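Local coordinates for AlbC (Streptomyces noursei, PDB 3OQV), which joins amino acids taken from phenylalanyl- and leucyl-tRNA into a cyclic dipeptide without ATP, a step on the way to the antibacterial albonoursin, at residues Ala32-Ser37 / Met50-Ala55; Thr62-Val67 / Arg98-Ser103; Arg113-Ser118 / Gly191-Pro196; Ala38-Phe43 / Ile204-Thr209. All coordinates share one frame; numbering follows the deposited sequence.

Overall arrangement
From the N terminus, contact 1 closes the first, short loop, laying helix 45-58 on strand 29-37 within a beta-alpha-beta unit. Contact 2 follows in series, binding the next strand, 59-67, to helix 82-107. Contact 3 opens after it on the edge strand 114-118 and closes only after a long, mainly helical excursion, at the end of helix 169-193 on the other face of the parallel sheet. Contact 4 starts in the turn between the two segments of contact 1, so these two cross; its closure at 204-209 encloses contacts 2 and 3. D63 links contacts 2 and 3, F43 packs contact 4 against contact 1, and the dithiane diol pocket draws residues from contacts 1, 2 and 4.

Contact 1: Ala32-Ser37 / Met50-Ala55; sequences ALIGIS and MLLQWA. With DTD (dithiane diol), chain B.
I34 packs against L51, L52 and A55 in a buried, wholly apolar strand-to-helix contact within the first beta-alpha-beta unit of the Rossmann fold. The two segments run almost antiparallel (170°), with their axes 10.3 Å apart, because helix 45-58 carries the chain back along the sheet before strand 59-67 starts. Isoleucine suits the strand position: its branch at CB offers two arms to the helix. A chi1 of -62° puts CG1 beside the backbone N and CG2 anti to it, and CG2 meets L51 CD2 tip to tip at 3.8 Å. The longer arm crosses L52 at about a right angle, its CD1 lying 3.9 Å from L52 CD2; CD1 also touches L51 CG at 4.0 Å and A55 CB at 4.2 Å. The small side chain of A55 leaves room for CD1. F43, from the loop after the strand, touches both I34 and L51 at a flank of the contact. A valine in place of I34 would lose CD1 and would probably leave L51 CG, L52 CD2 and A55 CB facing a gap. At G35 the absence of a side chain lets CA lie 3.5 Å from C4 of the dithiane diol (DTD), with which a CB would collide. S37, the inferred nucleophile, follows near the end of the strand. No hydrogen bond or charge joins strand to helix here, and the backbone of strand 29-37 bonds instead to its neighbours in the sheet. Cohesion therefore comes from methyl-to-methyl dispersion and the exclusion of water, which depend on shape more than on precise bond direction.

Contact 2: Thr62-Val67 / Arg98-Ser103; sequences TDVVYV and RRLRRS
The ring of Y66 is met obliquely by L100, whose methyl CD2 lies 4.1 Å from Y66 CD2, while the backbone N of S118 approaches Y66 CE2. A second flat group, the guanidinium of R102, folds back over its own helix: R98 O lies 3.7 Å above one face, nearer its margin than its centre, and R102 NE is bonded to Q45. On the helix side, L100 has CG anti to the backbone N (chi1 -164°), and its CD2 also touches V64 CG1 at 4.3 Å. Leucine suits this place because it is long enough to bring one methyl to both V64 and Y66, which lie two apart on the same face of the sheet. I36 and V116, from the strands flanking 59-67, touch L100 as well, so helix 82-107 covers one face of the parallel Rossmann sheet. The polar end of Y66 is held by R97 of that helix, hydrogen-bonded to its OH. R98, on the same helix, could take part in aminoacyl-tRNA binding, as in relatives. D63 points to the other face, and V67 helps to line the dithiane diol pocket. Nonpolar contact thus seats the helix, while a polar bond helps fix the far end of the tyrosine.

Contact 3: Arg113-Ser118 / Gly191-Pro196; sequences RFRVRS and GVFSVP
R115 and R117, alternate residues of strand 114-118, face F193 near the end of helix 169-193, with backbones well separated: the nearest CA atoms, of R115 and F193, are 10.4 Å apart. The strand is the edge strand of the parallel Rossmann sheet, and the arginines are long enough to bridge this gap. A bend at chi3 in each turns the guanidinium, bringing both NH2 groups to F193 CD1. R117 NH2 comes 3.6 Å from F193 CD1, near the ring plane, with the guanidinium and ring planes 55° apart; R115 NH2 stands 3.9 Å from the same CD1, its group turned only 21° from the ring. Because the nitrogens sit at the ring's edge, this is no cation-pi stack and probably gives little electrostatic attraction; the phenylalanine fills space beside the arginines. One face of the phenyl is occupied by V192 CG1, 3.7 Å above its centre, and H31 meets the ring too. The charges are answered chiefly by D63 on the adjoining strand, which forms salt bridges to both arginines and probably offsets their mutual repulsion. R115 CD lies over one face of the R117 guanidinium. Within this cluster R115 NE and R117 NH2, 3.1 Å apart and both donors, converge on a single oxygen, D63 OD1.

Contact 4: Ala38-Phe43 / Ile204-Thr209; sequences AGNSYF and IDTPIT
N40 turns toward T206 with CG anti to its backbone N (chi1 178°) and OD1 nearly eclipsing CA (chi2 -3°), which leaves ND2 anti to CA, 3.9 Å from T206 CG2. OD1 accepts from the backbone N two residues on, Y42 N, at 3.0 Å. The donor stands 40° out of the carbonyl plane, and the bond closes an Asx turn; an amide suits this place because it can accept on one side and present N-H groups on the other. A leucine in place of N40 would probably leave Y42 N without this acceptor and the loop freer to shift. Y42 crosses I204 obliquely, its OH 3.5 Å from I204 CG1, while I204 O lies 3.7 Å from Y42 CE1. A water joins the same pair, taking a hydrogen bond from I204 N at 2.9 Å and making a longer one with Y42 OH. H203 stacks on the Y42 ring and accepts, through its backbone O, from T206 OG1. At the start of helix 207-212, T206 O receives bonds from both N and OG1 of T209. The two loops meet beside the probable active site: N40, next to the inferred nucleophile S37, probably binds substrate and could be critical to catalysis, as in related enzymes, and I208 borders the dithiane diol pocket.

Contact 1: Ala32-Ser37 / Met50-Ala55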
loop_
_atom_site.group_PDB
_atom_site.type_symbol
_atom_site.label_atom_id
_atom_site.label_comp_id
_atom_site.label_asym_id
_atom_site.label_seq_id
_atom_site.Cartn_x
_atom_site.Cartn_y
_atom_site.Cartn_z
ATOM N N ALA A 32 -1.492 11.731 -6.734
ATOM C CA ALA A 32 -1.106 11.096 -5.481
ATOM C C ALA A 32 -1.689 9.702 -5.377
ATOM O O ALA A 32 -2.807 9.430 -5.846
ATOM C CB ALA A 32 -1.549 11.933 -4.285
ATOM N N LEU A 33 -0.928 8.820 -4.743
ATOM C CA LEU A 33 -1.434 7.522 -4.342
ATOM C C LEU A 33 -1.511 7.433 -2.811
ATOM O O LEU A 33 -0.531 7.698 -2.102
ATOM C CB LEU A 33 -0.538 6.410 -4.897
ATOM C CG LEU A 33 -0.736 5.055 -4.220
ATOM C CD1 LEU A 33 -2.046 4.441 -4.670
ATOM C CD2 LEU A 33 0.442 4.130 -4.514
ATOM N N ILE A 34 -2.689 7.073 -2.314
ATOM C CA ILE A 34 -2.878 6.738 -0.899
ATOM C C ILE A 34 -3.155 5.251 -0.753
ATOM O O ILE A 34 -4.227 4.775 -1.147
ATOM C CB ILE A 34 -4.094 7.475 -0.322
ATOM C CG1 ILE A 34 -3.871 8.988 -0.385
ATOM C CG2 ILE A 34 -4.349 7.024 1.126
ATOM C CD1 ILE A 34 -5.147 9.814 -0.198
ATOM N N GLY A 35 -2.141 4.507 -0.314
ATOM C CA GLY A 35 -2.266 3.073 -0.154
ATOM C C GLY A 35 -2.660 2.776 1.275
ATOM O O GLY A 35 -2.124 3.375 2.205
ATOM N N ILE A 36 -3.681 1.936 1.438
ATOM C CA ILE A 36 -4.259 1.667 2.741
ATOM C C ILE A 36 -4.167 0.170 3.012
ATOM O O ILE A 36 -4.855 -0.617 2.379
ATOM C CB ILE A 36 -5.740 2.098 2.801
ATOM C CG1 ILE A 36 -5.843 3.602 2.538
ATOM C CG2 ILE A 36 -6.324 1.769 4.178
ATOM C CD1 ILE A 36 -7.244 4.153 2.509
ATOM N N SER A 37 -3.269 -0.227 3.906
ATOM C CA SER A 37 -3.157 -1.626 4.258
ATOM C C SER A 37 -4.158 -1.951 5.352
ATOM O O SER A 37 -4.549 -1.081 6.123
ATOM C CB SER A 37 -1.740 -1.972 4.707
ATOM O OG SER A 37 -1.592 -1.812 6.100
ATOM N N MET A 50 -8.603 13.631 6.914
ATOM C CA MET A 50 -7.618 14.707 6.811
ATOM C C MET A 50 -6.674 14.487 5.628
ATOM O O MET A 50 -6.314 15.432 4.927
ATOM C CB MET A 50 -6.820 14.844 8.109
ATOM C CG MET A 50 -7.546 15.617 9.209
ATOM S SD MET A 50 -6.496 16.878 9.966
ATOM C CE MET A 50 -5.022 15.913 10.340
ATOM N N LEU A 51 -6.271 13.239 5.419
ATOM C CA LEU A 51 -5.371 12.905 4.328
ATOM C C LEU A 51 -6.035 13.090 2.959
ATOM O O LEU A 51 -5.431 13.641 2.033
ATOM C CB LEU A 51 -4.843 11.476 4.486
ATOM C CG LEU A 51 -3.920 10.979 3.372
ATOM C CD1 LEU A 51 -2.774 11.966 3.109
ATOM C CD2 LEU A 51 -3.394 9.582 3.705
ATOM N N LEU A 52 -7.269 12.613 2.833
ATOM C CA LEU A 52 -8.058 12.838 1.628
ATOM C C LEU A 52 -8.199 14.323 1.302
ATOM O O LEU A 52 -8.078 14.728 0.140
ATOM C CB LEU A 52 -9.442 12.198 1.758
ATOM C CG LEU A 52 -9.483 10.671 1.717
ATOM C CD1 LEU A 52 -10.898 10.149 1.975
ATOM C CD2 LEU A 52 -8.950 10.176 0.375
ATOM N N GLN A 53 -8.458 15.134 2.324
ATOM C CA GLN A 53 -8.639 16.564 2.126
ATOM C C GLN A 53 -7.319 17.193 1.696
ATOM O O GLN A 53 -7.267 17.990 0.761
ATOM C CB GLN A 53 -9.125 17.221 3.417
ATOM C CG GLN A 53 -10.562 16.890 3.780
ATOM C CD GLN A 53 -10.962 17.457 5.129
ATOM O OE1 GLN A 53 -10.290 17.229 6.137
ATOM N NE2 GLN A 53 -12.065 18.198 5.156
ATOM N N TRP A 54 -6.255 16.821 2.393
ATOM C CA TRP A 54 -4.924 17.291 2.061
ATOM C C TRP A 54 -4.591 17.005 0.601
ATOM O O TRP A 54 -4.105 17.882 -0.112
ATOM C CB TRP A 54 -3.898 16.625 2.973
ATOM C CG TRP A 54 -2.491 17.061 2.713
ATOM C CD1 TRP A 54 -1.875 18.182 3.191
ATOM C CD2 TRP A 54 -1.503 16.352 1.956
ATOM N NE1 TRP A 54 -0.568 18.223 2.759
ATOM C CE2 TRP A 54 -0.322 17.120 1.986
ATOM C CE3 TRP A 54 -1.510 15.149 1.242
ATOM C CZ2 TRP A 54 0.845 16.719 1.334
ATOM C CZ3 TRP A 54 -0.355 14.760 0.590
ATOM C CH2 TRP A 54 0.812 15.528 0.662
ATOM N N ALA A 55 -4.860 15.779 0.158
ATOM C CA ALA A 55 -4.515 15.373 -1.202
ATOM C C ALA A 55 -5.439 16.024 -2.219
ATOM O O ALA A 55 -4.989 16.479 -3.276
ATOM C CB ALA A 55 -4.559 13.861 -1.341
HETATM S S1 DTD B . 2.157 0.844 -1.584
HETATM C C1 DTD B . 2.895 1.095 -0.003
HETATM C C2 DTD B . 1.820 1.641 0.927
HETATM O O2 DTD B . 2.431 2.321 2.032
HETATM C C3 DTD B . 0.924 0.497 1.394
HETATM O O3 DTD B . 0.414 0.740 2.712
HETATM C C4 DTD B . -0.240 0.298 0.429
HETATM S S4 DTD B . 0.342 0.078 -1.225
#

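Contact 2: Thr62-Val67 / Arg98-Ser103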
loop_
_atom_site.group_PDB
_atom_site.type_symbol
_atom_site.label_atom_id
_atom_site.label_comp_id
_atom_site.label_asym_id
_atom_site.label_seq_id
_atom_site.Cartn_x
_atom_site.Cartn_y
_atom_site.Cartn_z
ATOM N N THR A 62 -6.159 11.540 -7.596
ATOM C CA THR A 62 -5.698 10.750 -6.453
ATOM C C THR A 62 -6.273 9.350 -6.570
ATOM O O THR A 62 -7.478 9.194 -6.813
ATOM C CB THR A 62 -6.165 11.357 -5.108
ATOM O OG1 THR A 62 -5.487 12.591 -4.875
ATOM C CG2 THR A 62 -5.840 10.410 -3.950
ATOM N N ASP A 63 -5.411 8.337 -6.501
ATOM C CA ASP A 63 -5.897 6.968 -6.362
ATOM C C ASP A 63 -5.792 6.513 -4.923
ATOM O O ASP A 63 -4.815 6.808 -4.244
ATOM C CB ASP A 63 -5.132 6.017 -7.280
ATOM C CG ASP A 63 -5.658 6.050 -8.707
ATOM O OD1 ASP A 63 -6.524 5.217 -9.046
ATOM O OD2 ASP A 63 -5.239 6.944 -9.470
ATOM N N VAL A 64 -6.844 5.862 -4.442
ATOM C CA VAL A 64 -6.818 5.221 -3.135
ATOM C C VAL A 64 -6.910 3.720 -3.358
ATOM O O VAL A 64 -7.827 3.232 -4.038
ATOM C CB VAL A 64 -7.993 5.659 -2.246
ATOM C CG1 VAL A 64 -7.848 5.058 -0.862
ATOM C CG2 VAL A 64 -8.070 7.164 -2.161
ATOM N N VAL A 65 -5.890 3.006 -2.909
ATOM C CA VAL A 65 -5.832 1.576 -3.129
ATOM C C VAL A 65 -5.762 0.910 -1.772
ATOM O O VAL A 65 -4.863 1.179 -0.978
ATOM C CB VAL A 65 -4.631 1.176 -3.997
ATOM C CG1 VAL A 65 -4.594 -0.334 -4.223
ATOM C CG2 VAL A 65 -4.687 1.926 -5.343
ATOM N N TYR A 66 -6.748 0.069 -1.485
ATOM C CA TYR A 66 -6.687 -0.719 -0.275
ATOM C C TYR A 66 -6.237 -2.153 -0.560
ATOM O O TYR A 66 -6.575 -2.736 -1.592
ATOM C CB TYR A 66 -8.015 -0.661 0.482
ATOM C CG TYR A 66 -9.181 -1.303 -0.223
ATOM C CD1 TYR A 66 -9.542 -2.619 0.065
ATOM C CD2 TYR A 66 -9.994 -0.568 -1.078
ATOM C CE1 TYR A 66 -10.635 -3.213 -0.530
ATOM C CE2 TYR A 66 -11.127 -1.157 -1.671
ATOM C CZ TYR A 66 -11.429 -2.481 -1.383
ATOM O OH TYR A 66 -12.521 -3.102 -1.952
ATOM N N VAL A 67 -5.330 -2.646 0.271
ATOM C CA VAL A 67 -4.616 -3.878 -0.048
ATOM C C VAL A 67 -5.372 -5.073 0.527
ATOM O O VAL A 67 -5.374 -5.300 1.735
ATOM C CB VAL A 67 -3.198 -3.853 0.516
ATOM C CG1 VAL A 67 -2.433 -5.097 0.055
ATOM C CG2 VAL A 67 -2.488 -2.589 0.058
ATOM N N ARG A 98 -16.175 -0.271 4.894
ATOM C CA ARG A 98 -17.185 0.535 5.569
ATOM C C ARG A 98 -16.585 1.838 6.095
ATOM O O ARG A 98 -17.151 2.921 5.923
ATOM C CB ARG A 98 -17.830 -0.266 6.705
ATOM C CG ARG A 98 -18.258 -1.661 6.272
ATOM C CD ARG A 98 -19.002 -2.452 7.361
ATOM N NE ARG A 98 -19.741 -3.563 6.757
ATOM C CZ ARG A 98 -20.074 -4.685 7.387
ATOM N NH1 ARG A 98 -19.770 -4.849 8.667
ATOM N NH2 ARG A 98 -20.716 -5.646 6.732
ATOM N N ARG A 99 -15.417 1.733 6.713
ATOM C CA ARG A 99 -14.756 2.907 7.261
ATOM C C ARG A 99 -14.326 3.866 6.130
ATOM O O ARG A 99 -14.529 5.077 6.227
ATOM C CB ARG A 99 -13.571 2.480 8.140
ATOM C CG ARG A 99 -12.504 3.541 8.363
ATOM C CD ARG A 99 -11.672 3.249 9.618
ATOM N NE ARG A 99 -11.974 1.939 10.200
ATOM C CZ ARG A 99 -11.284 0.826 9.951
ATOM N NH1 ARG A 99 -11.630 -0.321 10.525
ATOM N NH2 ARG A 99 -10.245 0.855 9.127
ATOM N N LEU A 100 -13.814 3.310 5.035
ATOM C CA LEU A 100 -13.405 4.108 3.866
ATOM C C LEU A 100 -14.602 4.782 3.188
ATOM O O LEU A 100 -14.530 5.939 2.770
ATOM C CB LEU A 100 -12.667 3.219 2.869
ATOM C CG LEU A 100 -11.819 3.848 1.764
ATOM C CD1 LEU A 100 -11.012 5.034 2.289
ATOM C CD2 LEU A 100 -10.907 2.785 1.161
ATOM N N ARG A 101 -15.723 4.075 3.115
ATOM C CA ARG A 101 -16.959 4.700 2.663
ATOM C C ARG A 101 -17.392 5.839 3.581
ATOM O O ARG A 101 -17.737 6.921 3.107
ATOM C CB ARG A 101 -18.075 3.655 2.463
ATOM C CG ARG A 101 -18.111 3.112 1.026
ATOM C CD ARG A 101 -18.774 1.741 0.887
ATOM N NE ARG A 101 -20.221 1.857 0.903
ATOM C CZ ARG A 101 -21.069 1.104 0.199
ATOM N NH1 ARG A 101 -20.648 0.179 -0.659
ATOM N NH2 ARG A 101 -22.363 1.306 0.354
ATOM N N ARG A 102 -17.255 5.648 4.891
ATOM C CA ARG A 102 -17.565 6.728 5.827
ATOM C C ARG A 102 -16.638 7.927 5.641
ATOM O O ARG A 102 -17.063 9.085 5.762
ATOM C CB ARG A 102 -17.505 6.237 7.276
ATOM C CG ARG A 102 -18.602 5.251 7.642
ATOM C CD ARG A 102 -18.790 5.161 9.159
ATOM N NE ARG A 102 -17.679 4.489 9.839
ATOM C CZ ARG A 102 -17.561 3.169 9.978
ATOM N NH1 ARG A 102 -18.477 2.355 9.468
ATOM N NH2 ARG A 102 -16.533 2.659 10.643
ATOM N N SER A 103 -15.371 7.657 5.354
ATOM C CA SER A 103 -14.403 8.734 5.187
ATOM C C SER A 103 -14.722 9.567 3.949
ATOM O O SER A 103 -14.686 10.796 4.001
ATOM C CB SER A 103 -12.976 8.181 5.130
ATOM O OG SER A 103 -12.613 7.667 6.400
#

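Contact 3: Arg113-Ser118 / Gly191-Pro196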
loop_
_atom_site.group_PDB
_atom_site.type_symbol
_atom_site.label_atom_id
_atom_site.label_comp_id
_atom_site.label_asym_id
_atom_site.label_seq_id
_atom_site.Cartn_x
_atom_site.Cartn_y
_atom_site.Cartn_z
ATOM N N ARG A 113 -13.934 12.680 -6.752
ATOM C CA ARG A 113 -12.589 13.215 -6.983
ATOM C C ARG A 113 -11.509 12.172 -6.684
ATOM O O ARG A 113 -10.345 12.335 -7.056
ATOM C CB ARG A 113 -12.348 14.475 -6.141
ATOM N N PHE A 114 -11.902 11.102 -6.006
ATOM C CA PHE A 114 -10.973 10.045 -5.651
ATOM C C PHE A 114 -11.322 8.791 -6.430
ATOM O O PHE A 114 -12.492 8.466 -6.589
ATOM C CB PHE A 114 -11.043 9.785 -4.143
ATOM C CG PHE A 114 -10.778 11.011 -3.314
ATOM C CD1 PHE A 114 -9.475 11.464 -3.131
ATOM C CD2 PHE A 114 -11.831 11.795 -2.851
ATOM C CE1 PHE A 114 -9.222 12.633 -2.416
ATOM C CE2 PHE A 114 -11.590 12.970 -2.143
ATOM C CZ PHE A 114 -10.283 13.396 -1.938
ATOM N N ARG A 115 -10.315 8.115 -6.965
ATOM C CA ARG A 115 -10.534 6.791 -7.533
ATOM C C ARG A 115 -10.095 5.722 -6.555
ATOM O O ARG A 115 -8.911 5.576 -6.282
ATOM C CB ARG A 115 -9.801 6.620 -8.862
ATOM C CG ARG A 115 -10.063 5.272 -9.525
ATOM C CD ARG A 115 -9.553 5.259 -10.956
ATOM N NE ARG A 115 -8.124 5.558 -11.025
ATOM C CZ ARG A 115 -7.491 5.963 -12.124
ATOM N NH1 ARG A 115 -8.156 6.115 -13.261
ATOM N NH2 ARG A 115 -6.188 6.218 -12.087
ATOM N N VAL A 116 -11.062 4.993 -6.011
ATOM C CA VAL A 116 -10.796 4.063 -4.918
ATOM C C VAL A 116 -11.007 2.645 -5.406
ATOM O O VAL A 116 -12.091 2.307 -5.878
ATOM C CB VAL A 116 -11.737 4.319 -3.738
ATOM C CG1 VAL A 116 -11.457 3.353 -2.599
ATOM C CG2 VAL A 116 -11.636 5.769 -3.277
ATOM N N ARG A 117 -9.952 1.841 -5.361
ATOM C CA ARG A 117 -10.019 0.462 -5.829
ATOM C C ARG A 117 -9.285 -0.446 -4.855
ATOM O O ARG A 117 -8.366 -0.002 -4.160
ATOM C CB ARG A 117 -9.406 0.341 -7.227
ATOM C CG ARG A 117 -10.180 1.097 -8.312
ATOM C CD ARG A 117 -9.515 0.936 -9.667
ATOM N NE ARG A 117 -8.367 1.821 -9.773
ATOM C CZ ARG A 117 -7.684 2.034 -10.888
ATOM N NH1 ARG A 117 -7.966 1.341 -11.980
ATOM N NH2 ARG A 117 -6.641 2.859 -10.873
ATOM N N SER A 118 -9.672 -1.722 -4.807
ATOM C CA SER A 118 -8.858 -2.744 -4.152
ATOM C C SER A 118 -7.613 -3.046 -4.983
ATOM O O SER A 118 -7.624 -2.867 -6.197
ATOM C CB SER A 118 -9.662 -4.030 -3.988
ATOM O OG SER A 118 -10.010 -4.554 -5.263
ATOM N N GLY A 191 3.442 4.440 -14.299
ATOM C CA GLY A 191 3.017 3.449 -15.279
ATOM C C GLY A 191 1.737 2.728 -14.884
ATOM O O GLY A 191 0.907 2.410 -15.733
ATOM N N VAL A 192 1.581 2.457 -13.595
ATOM C CA VAL A 192 0.366 1.809 -13.095
ATOM C C VAL A 192 -0.897 2.664 -13.306
ATOM O O VAL A 192 -1.978 2.134 -13.626
ATOM C CB VAL A 192 0.514 1.427 -11.603
ATOM C CG1 VAL A 192 -0.816 0.938 -11.033
ATOM C CG2 VAL A 192 1.574 0.311 -11.441
ATOM N N PHE A 193 -0.781 3.968 -13.063
ATOM C CA PHE A 193 -1.948 4.850 -13.059
ATOM C C PHE A 193 -1.969 5.754 -14.290
ATOM O O PHE A 193 -2.797 6.663 -14.377
ATOM C CB PHE A 193 -1.999 5.696 -11.773
ATOM C CG PHE A 193 -2.137 4.878 -10.531
ATOM C CD1 PHE A 193 -3.355 4.278 -10.215
ATOM C CD2 PHE A 193 -1.029 4.601 -9.741
ATOM C CE1 PHE A 193 -3.486 3.468 -9.091
ATOM C CE2 PHE A 193 -1.144 3.791 -8.613
ATOM C CZ PHE A 193 -2.373 3.220 -8.289
ATOM N N SER A 194 -0.999 5.561 -15.181
ATOM C CA SER A 194 -0.877 6.350 -16.420
ATOM C C SER A 194 -0.851 7.861 -16.181
ATOM O O SER A 194 -1.645 8.617 -16.765
ATOM C CB SER A 194 -2.003 6.008 -17.417
ATOM O OG SER A 194 -2.395 4.648 -17.346
ATOM N N VAL A 195 0.107 8.311 -15.381
ATOM C CA VAL A 195 0.271 9.727 -15.108
ATOM C C VAL A 195 1.747 10.040 -15.186
ATOM O O VAL A 195 2.582 9.138 -15.049
ATOM C CB VAL A 195 -0.237 10.086 -13.696
ATOM C CG1 VAL A 195 -1.762 10.075 -13.658
ATOM C CG2 VAL A 195 0.356 9.130 -12.659
ATOM N N PRO A 196 2.089 11.308 -15.465
ATOM C CA PRO A 196 3.491 11.629 -15.714
ATOM C C PRO A 196 4.308 11.553 -14.425
ATOM O O PRO A 196 5.489 11.228 -14.461
ATOM C CB PRO A 196 3.445 13.077 -16.224
ATOM C CG PRO A 196 2.003 13.335 -16.590
ATOM C CD PRO A 196 1.198 12.461 -15.683
#

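Contact 4: Ala38-Phe43 / Ile204-Thr209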
loop_
_atom_site.group_PDB
_atom_site.type_symbol
_atom_site.label_atom_id
_atom_site.label_comp_id
_atom_site.label_asym_id
_atom_site.label_seq_id
_atom_site.Cartn_x
_atom_site.Cartn_y
_atom_site.Cartn_z
ATOM N N ALA A 38 -4.593 -3.202 5.395
ATOM C CA ALA A 38 -5.494 -3.647 6.443
ATOM C C ALA A 38 -4.798 -3.588 7.804
ATOM O O ALA A 38 -5.454 -3.450 8.836
ATOM C CB ALA A 38 -5.994 -5.044 6.145
ATOM N N GLY A 39 -3.467 -3.594 7.795
ATOM C CA GLY A 39 -2.685 -3.428 9.023
ATOM C C GLY A 39 -2.683 -2.020 9.602
ATOM O O GLY A 39 -2.771 -1.843 10.815
ATOM N N ASN A 40 -2.575 -1.017 8.734
ATOM C CA ASN A 40 -1.965 0.271 9.097
ATOM C C ASN A 40 -2.890 1.138 9.955
ATOM O O ASN A 40 -3.840 1.732 9.443
ATOM C CB ASN A 40 -1.565 1.035 7.831
ATOM C CG ASN A 40 -0.979 2.405 8.129
ATOM O OD1 ASN A 40 -0.914 2.829 9.286
ATOM N ND2 ASN A 40 -0.552 3.112 7.078
ATOM N N SER A 41 -2.641 1.185 11.262
ATOM C CA SER A 41 -3.638 1.735 12.180
ATOM C C SER A 41 -3.678 3.265 12.121
ATOM O O SER A 41 -4.558 3.898 12.705
ATOM C CB SER A 41 -3.408 1.244 13.612
ATOM O OG SER A 41 -2.136 1.634 14.092
ATOM N N TYR A 42 -2.755 3.850 11.364
ATOM C CA TYR A 42 -2.847 5.250 10.988
ATOM C C TYR A 42 -4.214 5.579 10.411
ATOM O O TYR A 42 -4.740 6.669 10.633
ATOM C CB TYR A 42 -1.765 5.597 9.974
ATOM C CG TYR A 42 -0.540 6.219 10.593
ATOM C CD1 TYR A 42 0.584 5.451 10.884
ATOM C CD2 TYR A 42 -0.500 7.581 10.880
ATOM C CE1 TYR A 42 1.720 6.027 11.442
ATOM C CE2 TYR A 42 0.627 8.164 11.437
ATOM C CZ TYR A 42 1.731 7.383 11.718
ATOM O OH TYR A 42 2.844 7.960 12.278
ATOM N N PHE A 43 -4.779 4.636 9.661
ATOM C CA PHE A 43 -5.990 4.892 8.876
ATOM C C PHE A 43 -7.271 4.642 9.677
ATOM O O PHE A 43 -8.097 3.793 9.328
ATOM C CB PHE A 43 -5.973 4.102 7.558
ATOM C CG PHE A 43 -5.099 4.724 6.495
ATOM C CD1 PHE A 43 -5.510 5.861 5.819
ATOM C CD2 PHE A 43 -3.837 4.221 6.238
ATOM C CE1 PHE A 43 -4.688 6.455 4.851
ATOM C CE2 PHE A 43 -3.007 4.810 5.297
ATOM C CZ PHE A 43 -3.439 5.923 4.592
ATOM N N ILE A 204 5.265 7.412 8.716
ATOM C CA ILE A 204 6.506 6.888 9.298
ATOM C C ILE A 204 6.279 5.519 9.919
ATOM O O ILE A 204 5.177 5.205 10.363
ATOM C CB ILE A 204 7.121 7.840 10.373
ATOM C CG1 ILE A 204 6.277 7.843 11.652
ATOM C CG2 ILE A 204 7.302 9.260 9.818
ATOM C CD1 ILE A 204 6.825 8.732 12.765
ATOM N N ASP A 205 7.327 4.707 9.955
ATOM C CA ASP A 205 7.300 3.464 10.715
ATOM C C ASP A 205 6.483 2.392 9.999
ATOM O O ASP A 205 6.153 1.362 10.585
ATOM C CB ASP A 205 6.727 3.695 12.122
ATOM C CG ASP A 205 7.661 4.506 13.013
ATOM O OD1 ASP A 205 8.845 4.669 12.644
ATOM O OD2 ASP A 205 7.207 4.997 14.075
ATOM N N THR A 206 6.140 2.634 8.739
ATOM C CA THR A 206 5.435 1.616 7.970
ATOM C C THR A 206 6.392 0.840 7.074
ATOM O O THR A 206 7.523 1.279 6.845
ATOM C CB THR A 206 4.274 2.219 7.142
ATOM O OG1 THR A 206 4.781 3.222 6.253
ATOM C CG2 THR A 206 3.249 2.851 8.063
ATOM N N PRO A 207 5.958 -0.336 6.588
ATOM C CA PRO A 207 6.897 -1.202 5.883
ATOM C C PRO A 207 7.575 -0.571 4.654
ATOM O O PRO A 207 8.714 -0.915 4.347
ATOM C CB PRO A 207 6.028 -2.392 5.479
ATOM C CG PRO A 207 5.055 -2.511 6.634
ATOM C CD PRO A 207 4.731 -1.062 6.981
ATOM N N ILE A 208 6.877 0.300 3.934
ATOM C CA ILE A 208 7.487 0.981 2.783
ATOM C C ILE A 208 8.757 1.752 3.175
ATOM O O ILE A 208 9.701 1.847 2.387
ATOM C CB ILE A 208 6.497 1.922 2.067
ATOM C CG1 ILE A 208 7.084 2.426 0.741
ATOM C CG2 ILE A 208 6.125 3.094 2.965
ATOM C CD1 ILE A 208 7.267 1.351 -0.311
ATOM N N THR A 209 8.819 2.223 4.421
ATOM C CA THR A 209 9.989 2.966 4.862
ATOM C C THR A 209 11.208 2.061 4.999
ATOM O O THR A 209 12.342 2.524 4.882
ATOM C CB THR A 209 9.749 3.729 6.179
ATOM O OG1 THR A 209 9.656 2.797 7.261
ATOM C CG2 THR A 209 8.464 4.559 6.092
HETATM O O HOH W 1 3.869 9.746 9.732
#